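Local coordinates for RNA pseudouridylate synthase domain-containing protein 1 (PDB 5VBB) that probably binds RNA and isomerises uridines in it to pseudouridine, at residues R205-F211 / V224-F230; N22-R28 / L66-G72. All blocks are in the same frame, centred on the assembly; numbering follows the deposited sequence.

Interaction 1: residues R205-F211 / V224-F230; sequences RMMLHAF and VCTPDPF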
ATOM      1  N   ARG A 205      -9.900  10.227  -2.608  1.00 38.61           N
ATOM      2  CA  ARG A 205      -9.283   8.921  -2.823  1.00 38.91           C
ATOM      3  C   ARG A 205      -9.087   8.214  -1.521  1.00 40.50           C
ATOM      4  O   ARG A 205      -9.282   8.800  -0.475  1.00 39.85           O
ATOM      5  CB  ARG A 205      -7.921   9.124  -3.464  1.00 34.38           C
ATOM      6  CG  ARG A 205      -6.901   9.855  -2.603  1.00 35.56           C
ATOM      7  CD  ARG A 205      -5.490   9.661  -3.144  1.00 38.28           C
ATOM      8  NE  ARG A 205      -5.069   8.288  -2.890  1.00 39.89           N
ATOM      9  CZ  ARG A 205      -3.904   7.768  -3.221  1.00 47.60           C
ATOM     10  NH1 ARG A 205      -2.991   8.508  -3.837  1.00 38.91           N
ATOM     11  NH2 ARG A 205      -3.637   6.503  -2.939  1.00 37.16           N
ATOM     12  N   MET A 206      -8.666   6.973  -1.579  1.00 37.12           N
ATOM     13  CA  MET A 206      -8.293   6.245  -0.388  1.00 35.48           C
ATOM     14  C   MET A 206      -6.821   6.542  -0.147  1.00 37.09           C
ATOM     15  O   MET A 206      -6.026   6.411  -1.070  1.00 34.74           O
ATOM     16  CB  MET A 206      -8.505   4.754  -0.554  1.00 37.13           C
ATOM     17  CG  MET A 206      -8.261   4.029   0.719  1.00 37.53           C
ATOM     18  SD  MET A 206      -8.643   2.260   0.635  1.00 40.49           S
ATOM     19  CE  MET A 206      -7.208   1.694  -0.300  1.00 36.96           C
ATOM     20  N   MET A 207      -6.461   6.956   1.067  1.00 34.44           N
ATOM     21  CA  MET A 207      -5.088   7.374   1.381  1.00 33.26           C
ATOM     22  C   MET A 207      -4.155   6.207   1.796  1.00 34.53           C
ATOM     23  O   MET A 207      -3.646   6.169   2.908  1.00 32.17           O
ATOM     24  CB  MET A 207      -5.112   8.444   2.486  1.00 35.38           C
ATOM     25  CG  MET A 207      -6.066   9.602   2.208  1.00 38.10           C
ATOM     26  SD  MET A 207      -5.709  10.485   0.664  1.00 39.80           S
ATOM     27  CE  MET A 207      -7.148  11.571   0.577  1.00 38.31           C
ATOM     28  N   LEU A 208      -3.872   5.315   0.856  1.00 31.83           N
ATOM     29  CA  LEU A 208      -2.941   4.207   1.026  1.00 32.61           C
ATOM     30  C   LEU A 208      -2.123   4.183  -0.235  1.00 37.08           C
ATOM     31  O   LEU A 208      -2.697   4.280  -1.305  1.00 36.12           O
ATOM     32  CB  LEU A 208      -3.684   2.870   1.271  1.00 31.85           C
ATOM     33  CG  LEU A 208      -2.806   1.642   1.510  1.00 35.28           C
ATOM     34  CD1 LEU A 208      -1.967   1.808   2.787  1.00 35.69           C
ATOM     35  CD2 LEU A 208      -3.657   0.399   1.697  1.00 35.95           C
ATOM     36  N   HIS A 209      -0.779   4.118  -0.102  1.00 33.09           N
ATOM     37  CA  HIS A 209       0.154   4.219  -1.193  1.00 32.30           C
ATOM     38  C   HIS A 209       1.306   3.242  -0.989  1.00 35.58           C
ATOM     39  O   HIS A 209       1.921   3.245   0.079  1.00 32.27           O
ATOM     40  CB  HIS A 209       0.732   5.646  -1.195  1.00 33.84           C
ATOM     41  CG  HIS A 209       1.730   5.897  -2.280  1.00 37.09           C
ATOM     42  ND1 HIS A 209       1.352   5.935  -3.617  1.00 39.13           N
ATOM     43  CD2 HIS A 209       3.075   6.105  -2.197  1.00 37.99           C
ATOM     44  CE1 HIS A 209       2.465   6.163  -4.300  1.00 38.85           C
ATOM     45  NE2 HIS A 209       3.523   6.291  -3.483  1.00 38.35           N
ATOM     46  N   ALA A 210       1.591   2.425  -1.984  1.00 32.84           N
ATOM     47  CA  ALA A 210       2.715   1.473  -1.918  1.00 32.02           C
ATOM     48  C   ALA A 210       3.950   2.279  -2.244  1.00 36.91           C
ATOM     49  O   ALA A 210       4.173   2.664  -3.378  1.00 37.92           O
ATOM     50  CB  ALA A 210       2.494   0.335  -2.908  1.00 31.99           C
ATOM     51  N   PHE A 211       4.744   2.542  -1.233  1.00 33.88           N
ATOM     52  CA  PHE A 211       5.861   3.471  -1.283  1.00 34.59           C
ATOM     53  C   PHE A 211       7.195   2.840  -1.600  1.00 34.91           C
ATOM     54  O   PHE A 211       7.873   3.294  -2.509  1.00 37.07           O
ATOM     55  CB  PHE A 211       5.912   4.158   0.094  1.00 38.18           C
ATOM     56  CG  PHE A 211       7.044   5.106   0.356  1.00 40.93           C
ATOM     57  CD1 PHE A 211       7.161   6.288  -0.371  1.00 45.70           C
ATOM     58  CD2 PHE A 211       7.860   4.933   1.459  1.00 43.62           C
ATOM     59  CE1 PHE A 211       8.089   7.266   0.003  1.00 46.53           C
ATOM     60  CE2 PHE A 211       8.839   5.854   1.766  1.00 48.41           C
ATOM     61  CZ  PHE A 211       8.913   7.040   1.078  1.00 46.11           C
ATOM     62  N   VAL A 224      12.664   0.343  -5.302  1.00 38.92           N
ATOM     63  CA  VAL A 224      12.147   1.664  -5.588  1.00 38.80           C
ATOM     64  C   VAL A 224      11.555   2.242  -4.340  1.00 41.23           C
ATOM     65  O   VAL A 224      11.083   1.537  -3.434  1.00 37.54           O
ATOM     66  CB  VAL A 224      11.153   1.750  -6.808  1.00 45.30           C
ATOM     67  CG1 VAL A 224      11.598   0.858  -7.951  1.00 45.37           C
ATOM     68  CG2 VAL A 224       9.723   1.410  -6.428  1.00 45.86           C
ATOM     69  N   CYS A 225      11.648   3.557  -4.301  1.00 39.80           N
ATOM     70  CA  CYS A 225      11.079   4.406  -3.310  1.00 42.41           C
ATOM     71  C   CYS A 225      10.433   5.534  -4.062  1.00 48.44           C
ATOM     72  O   CYS A 225      11.119   6.435  -4.539  1.00 49.51           O
ATOM     73  CB  CYS A 225      12.147   4.904  -2.350  1.00 43.85           C
ATOM     74  SG  CYS A 225      11.460   5.448  -0.808  1.00 47.66           S
ATOM     75  N   THR A 226       9.124   5.417  -4.269  1.00 43.05           N
ATOM     76  CA  THR A 226       8.378   6.369  -5.055  1.00 43.57           C
ATOM     77  C   THR A 226       8.217   7.710  -4.337  1.00 47.70           C
ATOM     78  O   THR A 226       8.358   7.769  -3.105  1.00 44.85           O
ATOM     79  CB  THR A 226       6.930   5.882  -5.322  1.00 45.14           C
ATOM     80  OG1 THR A 226       6.164   6.067  -4.127  1.00 46.67           O
ATOM     81  CG2 THR A 226       6.839   4.472  -5.823  1.00 44.29           C
ATOM     82  N   PRO A 227       7.783   8.764  -5.071  1.00 47.31           N
ATOM     83  CA  PRO A 227       7.468  10.029  -4.402  1.00 46.73           C
ATOM     84  C   PRO A 227       6.311   9.869  -3.415  1.00 46.08           C
ATOM     85  O   PRO A 227       5.438   9.016  -3.586  1.00 45.30           O
ATOM     86  CB  PRO A 227       7.028  10.945  -5.551  1.00 49.86           C
ATOM     87  CG  PRO A 227       7.616  10.356  -6.768  1.00 55.73           C
ATOM     88  CD  PRO A 227       7.563   8.872  -6.528  1.00 50.92           C
ATOM     89  N   ASP A 228       6.336  10.674  -2.371  1.00 40.21           N
ATOM     90  CA  ASP A 228       5.312  10.680  -1.316  1.00 37.77           C
ATOM     91  C   ASP A 228       4.123  11.544  -1.790  1.00 39.57           C
ATOM     92  O   ASP A 228       4.309  12.745  -1.971  1.00 39.71           O
ATOM     93  CB  ASP A 228       5.927  11.269  -0.058  1.00 38.30           C
ATOM     94  CG  ASP A 228       4.988  11.497   1.101  1.00 42.25           C
ATOM     95  OD1 ASP A 228       3.798  11.113   0.995  1.00 38.55           O
ATOM     96  OD2 ASP A 228       5.451  12.008   2.123  1.00 40.50           O
ATOM     97  N   PRO A 229       2.906  10.992  -1.963  1.00 36.40           N
ATOM     98  CA  PRO A 229       1.784  11.816  -2.430  1.00 37.34           C
ATOM     99  C   PRO A 229       1.027  12.564  -1.345  1.00 40.54           C
ATOM    100  O   PRO A 229       0.183  13.398  -1.665  1.00 39.76           O
ATOM    101  CB  PRO A 229       0.858  10.767  -3.054  1.00 39.78           C
ATOM    102  CG  PRO A 229       1.028   9.584  -2.143  1.00 42.16           C
ATOM    103  CD  PRO A 229       2.486   9.584  -1.787  1.00 38.74           C
ATOM    104  N   PHE A 230       1.267  12.245  -0.078  1.00 36.06           N
ATOM    105  CA  PHE A 230       0.509  12.802   1.044  1.00 36.36           C
ATOM    106  C   PHE A 230       1.260  13.956   1.635  1.00 40.28           C
ATOM    107  O   PHE A 230       1.711  13.906   2.764  1.00 39.71           O
ATOM    108  CB  PHE A 230       0.212  11.692   2.062  1.00 36.70           C
ATOM    109  CG  PHE A 230      -0.479  10.480   1.443  1.00 36.79           C
ATOM    110  CD1 PHE A 230      -1.524  10.635   0.532  1.00 40.12           C
ATOM    111  CD2 PHE A 230      -0.088   9.191   1.776  1.00 36.71           C
ATOM    112  CE1 PHE A 230      -2.137   9.513  -0.054  1.00 41.05           C
ATOM    113  CE2 PHE A 230      -0.723   8.078   1.217  1.00 37.75           C
ATOM    114  CZ  PHE A 230      -1.789   8.241   0.371  1.00 37.66           C
TER
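Three aromatic side chains, Phe211, Phe230 and His209, carry most of this buried contact. Phe211 sits where the two strands of a hairpin part: its carbonyl O accepts from Thr226 N (3.0 Å), and its ring takes Cys225 SG over one face, 3.9 Å from the ring centroid, a sulfur-aromatic contact. Phe211 also packs on Leu247 and Val251 of helix 247-256, and Cys225 on Val251. Further along, His209 NE2 shares a hydrogen bond of 2.7 Å with Thr226 OG1 at the ring edge, while Pro229 CD lies over the ring face, 3.8 Å from its centroid, as a CH-pi contact. Phe230 packs against the inverse gamma turn centred on Met207, its CZ 3.4 Å from Met207 C and its CE1 3.8 Å from Met207 SD, an oblique Met-aromatic contact. Asp228 OD1 accepts from Phe230 N (3.0 Å), an Asx turn. The contact spans the open end of the antiparallel beta hairpin 208-216/221-225, whose return strand continues as a loop alongside residues 207-209, further from them than a paired strand.

Interaction 2: residues N22-R28 / L66-G72; sequences NKHWDVR and LDFSTSG. With SO4 (sulfate ion), chain B.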
ATOM      1  N   ASN A  22       4.221   3.704 -10.867  1.00 36.35           N
ATOM      2  CA  ASN A  22       3.631   4.322  -9.696  1.00 34.78           C
ATOM      3  C   ASN A  22       2.130   4.320 -10.058  1.00 39.03           C
ATOM      4  O   ASN A  22       1.647   5.194 -10.768  1.00 37.02           O
ATOM      5  CB  ASN A  22       4.199   5.723  -9.472  1.00 40.03           C
ATOM      6  CG  ASN A  22       3.613   6.430  -8.290  1.00 55.79           C
ATOM      7  OD1 ASN A  22       2.814   5.867  -7.553  1.00 43.90           O
ATOM      8  ND2 ASN A  22       4.009   7.668  -8.073  1.00 52.54           N
ATOM      9  N   LYS A  23       1.456   3.222  -9.741  1.00 36.47           N
ATOM     10  CA  LYS A  23       0.078   3.000 -10.167  1.00 36.25           C
ATOM     11  C   LYS A  23      -0.828   4.081  -9.608  1.00 39.67           C
ATOM     12  O   LYS A  23      -0.676   4.490  -8.475  1.00 37.64           O
ATOM     13  CB  LYS A  23      -0.440   1.604  -9.726  1.00 37.95           C
ATOM     14  CG  LYS A  23      -1.819   1.245 -10.298  1.00 45.43           C
ATOM     15  CD  LYS A  23      -2.346  -0.087  -9.758  1.00 46.94           C
ATOM     16  CE  LYS A  23      -3.052  -0.063  -8.430  1.00 40.01           C
ATOM     17  NZ  LYS A  23      -4.318   0.690  -8.402  1.00 37.62           N
ATOM     18  N   HIS A  24      -1.757   4.536 -10.407  1.00 37.49           N
ATOM     19  CA  HIS A  24      -2.655   5.587 -10.001  1.00 39.11           C
ATOM     20  C   HIS A  24      -3.726   4.979  -9.088  1.00 41.95           C
ATOM     21  O   HIS A  24      -4.052   3.783  -9.206  1.00 40.46           O
ATOM     22  CB  HIS A  24      -3.284   6.206 -11.255  1.00 42.39           C
ATOM     23  CG  HIS A  24      -3.911   7.546 -11.041  1.00 47.13           C
ATOM     24  ND1 HIS A  24      -5.167   7.675 -10.469  1.00 49.99           N
ATOM     25  CD2 HIS A  24      -3.458   8.775 -11.374  1.00 49.34           C
ATOM     26  CE1 HIS A  24      -5.441   8.969 -10.479  1.00 49.52           C
ATOM     27  NE2 HIS A  24      -4.442   9.671 -11.004  1.00 50.14           N
ATOM     28  N   TRP A  25      -4.231   5.783  -8.149  1.00 38.58           N
ATOM     29  CA  TRP A  25      -5.329   5.360  -7.271  1.00 38.94           C
ATOM     30  C   TRP A  25      -6.583   5.117  -8.165  1.00 42.82           C
ATOM     31  O   TRP A  25      -6.737   5.754  -9.212  1.00 42.89           O
ATOM     32  CB  TRP A  25      -5.639   6.404  -6.168  1.00 38.67           C
ATOM     33  CG  TRP A  25      -5.815   7.813  -6.658  1.00 40.71           C
ATOM     34  CD1 TRP A  25      -4.828   8.725  -6.900  1.00 43.21           C
ATOM     35  CD2 TRP A  25      -7.043   8.444  -7.034  1.00 41.99           C
ATOM     36  NE1 TRP A  25      -5.359   9.872  -7.421  1.00 42.51           N
ATOM     37  CE2 TRP A  25      -6.722   9.740  -7.495  1.00 45.77           C
ATOM     38  CE3 TRP A  25      -8.389   8.054  -6.995  1.00 44.12           C
ATOM     39  CZ2 TRP A  25      -7.700  10.653  -7.904  1.00 46.58           C
ATOM     40  CZ3 TRP A  25      -9.366   8.957  -7.406  1.00 46.84           C
ATOM     41  CH2 TRP A  25      -9.021  10.240  -7.858  1.00 47.77           C
ATOM     42  N   ASP A  26      -7.417   4.152  -7.792  1.00 39.59           N
ATOM     43  CA  ASP A  26      -8.656   3.803  -8.504  1.00 40.58           C
ATOM     44  C   ASP A  26      -8.385   3.431  -9.954  1.00 47.49           C
ATOM     45  O   ASP A  26      -9.057   3.903 -10.872  1.00 49.33           O
ATOM     46  CB  ASP A  26      -9.738   4.892  -8.403  1.00 42.58           C
ATOM     47  CG  ASP A  26     -10.405   4.979  -7.058  1.00 45.83           C
ATOM     48  OD1 ASP A  26      -9.881   4.393  -6.100  1.00 42.84           O
ATOM     49  OD2 ASP A  26     -11.372   5.769  -6.919  1.00 49.64           O
ATOM     50  N   VAL A  27      -7.409   2.546 -10.145  1.00 43.26           N
ATOM     51  CA  VAL A  27      -7.082   1.967 -11.441  1.00 43.28           C
ATOM     52  C   VAL A  27      -6.875   0.479 -11.210  1.00 47.12           C
ATOM     53  O   VAL A  27      -6.077   0.097 -10.380  1.00 45.25           O
ATOM     54  CB  VAL A  27      -5.865   2.630 -12.127  1.00 47.39           C
ATOM     55  CG1 VAL A  27      -5.441   1.826 -13.356  1.00 48.31           C
ATOM     56  CG2 VAL A  27      -6.199   4.067 -12.526  1.00 47.63           C
ATOM     57  N   ARG A  28      -7.570  -0.353 -11.973  1.00 46.80           N
ATOM     58  CA  ARG A  28      -7.499  -1.802 -11.872  1.00 47.82           C
ATOM     59  C   ARG A  28      -6.365  -2.380 -12.707  1.00 55.26           C
ATOM     60  O   ARG A  28      -6.114  -1.901 -13.802  1.00 53.00           O
ATOM     61  CB  ARG A  28      -8.832  -2.396 -12.373  1.00 49.58           C
ATOM     62  CG  ARG A  28      -9.133  -3.775 -11.777  1.00 58.54           C
ATOM     63  CD  ARG A  28     -10.574  -4.164 -12.015  1.00 64.95           C
ATOM     64  NE  ARG A  28     -11.502  -3.072 -11.691  1.00 65.67           N
ATOM     65  CZ  ARG A  28     -11.923  -2.747 -10.471  1.00 71.92           C
ATOM     66  NH1 ARG A  28     -11.540  -3.454  -9.412  1.00 55.43           N
ATOM     67  NH2 ARG A  28     -12.764  -1.733 -10.303  1.00 67.48           N
ATOM     68  N   LEU A  66      -1.767  -5.018  -6.683  1.00 40.65           N
ATOM     69  CA  LEU A  66      -1.976  -3.816  -5.887  1.00 40.78           C
ATOM     70  C   LEU A  66      -3.461  -3.532  -6.015  1.00 44.90           C
ATOM     71  O   LEU A  66      -3.967  -3.581  -7.120  1.00 44.83           O
ATOM     72  CB  LEU A  66      -1.104  -2.699  -6.462  1.00 41.50           C
ATOM     73  CG  LEU A  66      -0.562  -1.662  -5.536  1.00 43.75           C
ATOM     74  CD1 LEU A  66       0.167  -2.296  -4.356  1.00 42.38           C
ATOM     75  CD2 LEU A  66       0.357  -0.749  -6.294  1.00 42.17           C
ATOM     76  N   ASP A  67      -4.174  -3.325  -4.906  1.00 42.21           N
ATOM     77  CA  ASP A  67      -5.625  -3.102  -4.938  1.00 43.27           C
ATOM     78  C   ASP A  67      -5.976  -1.894  -5.839  1.00 44.21           C
ATOM     79  O   ASP A  67      -5.184  -0.937  -5.934  1.00 40.54           O
ATOM     80  CB  ASP A  67      -6.197  -2.800  -3.521  1.00 45.12           C
ATOM     81  CG  ASP A  67      -6.098  -3.854  -2.426  1.00 49.74           C
ATOM     82  OD1 ASP A  67      -6.026  -5.060  -2.773  1.00 45.50           O
ATOM     83  OD2 ASP A  67      -6.234  -3.467  -1.176  1.00 48.74           O
ATOM     84  N   PHE A  68      -7.186  -1.930  -6.447  1.00 40.08           N
ATOM     85  CA  PHE A  68      -7.788  -0.846  -7.249  1.00 37.96           C
ATOM     86  C   PHE A  68      -7.629   0.522  -6.583  1.00 40.48           C
ATOM     87  O   PHE A  68      -7.114   1.440  -7.204  1.00 39.69           O
ATOM     88  CB  PHE A  68      -9.299  -1.108  -7.457  1.00 40.08           C
ATOM     89  CG  PHE A  68     -10.055  -0.015  -8.179  1.00 41.90           C
ATOM     90  CD1 PHE A  68      -9.949   0.133  -9.551  1.00 46.14           C
ATOM     91  CD2 PHE A  68     -10.891   0.851  -7.490  1.00 43.69           C
ATOM     92  CE1 PHE A  68     -10.640   1.142 -10.219  1.00 47.77           C
ATOM     93  CE2 PHE A  68     -11.605   1.835  -8.167  1.00 47.31           C
ATOM     94  CZ  PHE A  68     -11.469   1.981  -9.515  1.00 47.70           C
ATOM     95  N   SER A  69      -8.044   0.645  -5.303  1.00 38.82           N
ATOM     96  CA  SER A  69      -8.028   1.920  -4.591  1.00 37.12           C
ATOM     97  C   SER A  69      -6.655   2.349  -4.077  1.00 39.94           C
ATOM     98  O   SER A  69      -6.487   3.515  -3.710  1.00 41.82           O
ATOM     99  CB  SER A  69      -9.010   1.897  -3.429  1.00 39.91           C
ATOM    100  OG  SER A  69     -10.322   1.698  -3.932  1.00 47.17           O
ATOM    101  N   THR A  70      -5.664   1.489  -4.133  1.00 34.87           N
ATOM    102  CA  THR A  70      -4.334   1.823  -3.654  1.00 34.42           C
ATOM    103  C   THR A  70      -3.466   2.314  -4.788  1.00 37.82           C
ATOM    104  O   THR A  70      -3.515   1.758  -5.874  1.00 36.85           O
ATOM    105  CB  THR A  70      -3.758   0.563  -2.959  1.00 36.72           C
ATOM    106  OG1 THR A  70      -4.622   0.284  -1.867  1.00 42.20           O
ATOM    107  CG2 THR A  70      -2.331   0.738  -2.455  1.00 34.12           C
ATOM    108  N   SER A  71      -2.634   3.348  -4.527  1.00 34.91           N
ATOM    109  CA  SER A  71      -1.657   3.807  -5.513  1.00 33.99           C
ATOM    110  C   SER A  71      -0.269   3.223  -5.201  1.00 36.83           C
ATOM    111  O   SER A  71      -0.034   2.670  -4.126  1.00 35.26           O
ATOM    112  CB  SER A  71      -1.573   5.333  -5.503  1.00 37.28           C
ATOM    113  OG  SER A  71      -1.321   5.858  -4.206  1.00 35.53           O
ATOM    114  N   GLY A  72       0.661   3.357  -6.128  1.00 36.21           N
ATOM    115  CA  GLY A  72       2.040   3.002  -5.851  1.00 35.13           C
ATOM    116  C   GLY A  72       2.740   1.939  -6.650  1.00 36.24           C
ATOM    117  O   GLY A  72       2.289   1.534  -7.733  1.00 33.54           O
TER
HETATM  118  S   SO4 B 301     -10.630  -1.930  -3.594  1.00 51.06           S
HETATM  119  O1  SO4 B 301     -10.874  -2.459  -2.244  1.00 54.16           O
HETATM  120  O2  SO4 B 301     -10.898  -3.010  -4.551  1.00 52.21           O
HETATM  121  O3  SO4 B 301     -11.469  -0.782  -3.869  1.00 48.94           O
HETATM  122  O4  SO4 B 301      -9.250  -1.470  -3.703  1.00 46.76           O
HETATM  123  O   HOH W   1      -8.254   5.552  -4.019  1.00 37.52           O
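Phe68 is sandwiched between Arg28 and the backbone of Asp26. The Arg28 guanidinium lies flat on one face of the ring, centres 4.2 Å apart and planes at 2°, a cation-pi stack; Asp26 CA sits over the opposite face, 3.5 Å from the centroid, in a CH-pi contact. The backbone follows suit: Phe68 O accepts from Val27 N at 3.2 Å and, weakly, from Asp26 N at 2.8 Å. Lys23 turns its ammonium into a cluster of carbonyl oxygens, with NZ donating to Thr70 O (2.9 Å) and Asp67 O (3.1 Å) across the contact and to Val27 O (2.7 Å) and His24 O (3.2 Å) on its own side. Two of these acceptors, Asp67 and Thr70, are the ends of a type I beta turn closed by Thr70 N to Asp67 O (3.1 Å). Asp67 is the probable catalytic aspartate, by similarity to the RluA pseudouridine synthases; the Lys23 ammonium thus ties carbonyls of the turn that carries it to those of His24 and Val27, while the Asp67 carboxylate makes a salt bridge with Arg177. A sulfate, probably from the crystallisation liquor, rests at the turn: Ser69 N reaches its O4 at 2.9 Å and Ser69 OG its O3 at 2.7 Å, and Arg177 binds it too. One water bridges Asp26 OD1 (2.9 Å) and Ser69 O (2.7 Å). At the other end, Lys23 and Gly72 form an antiparallel hydrogen-bonded pair, Lys23 N to Gly72 O at 2.8 Å and Gly72 N to Lys23 O at 2.9 Å; with phi 120° and psi -166°, Gly72 adopts a backbone shape that calls for glycine.

Interaction 1 is the more buried of the two and relies on aromatic rings, sulfur and proline, with few hydrogen bonds; interaction 2 is partly buried and more polar, built on backbone carbonyls, the Lys23 ammonium and a bridging water, with a guanidinium-aromatic stack at its exposed edge. The first lies on the hairpin 208-216/221-225 of the large sheet; the second joins the end of strand 18-23 to the loop leading into strand 73-77, yet they touch directly. Ala210 N probably bonds to Ser71 O (2.7 Å), and Ser71 OG takes up Arg205 NH2 (2.7 Å) and also pairs with His209. Leu208, facing away from 224-230, has its side chain about 5 Å from that of Asp67, so strand 208-216 passes close to the probable active site.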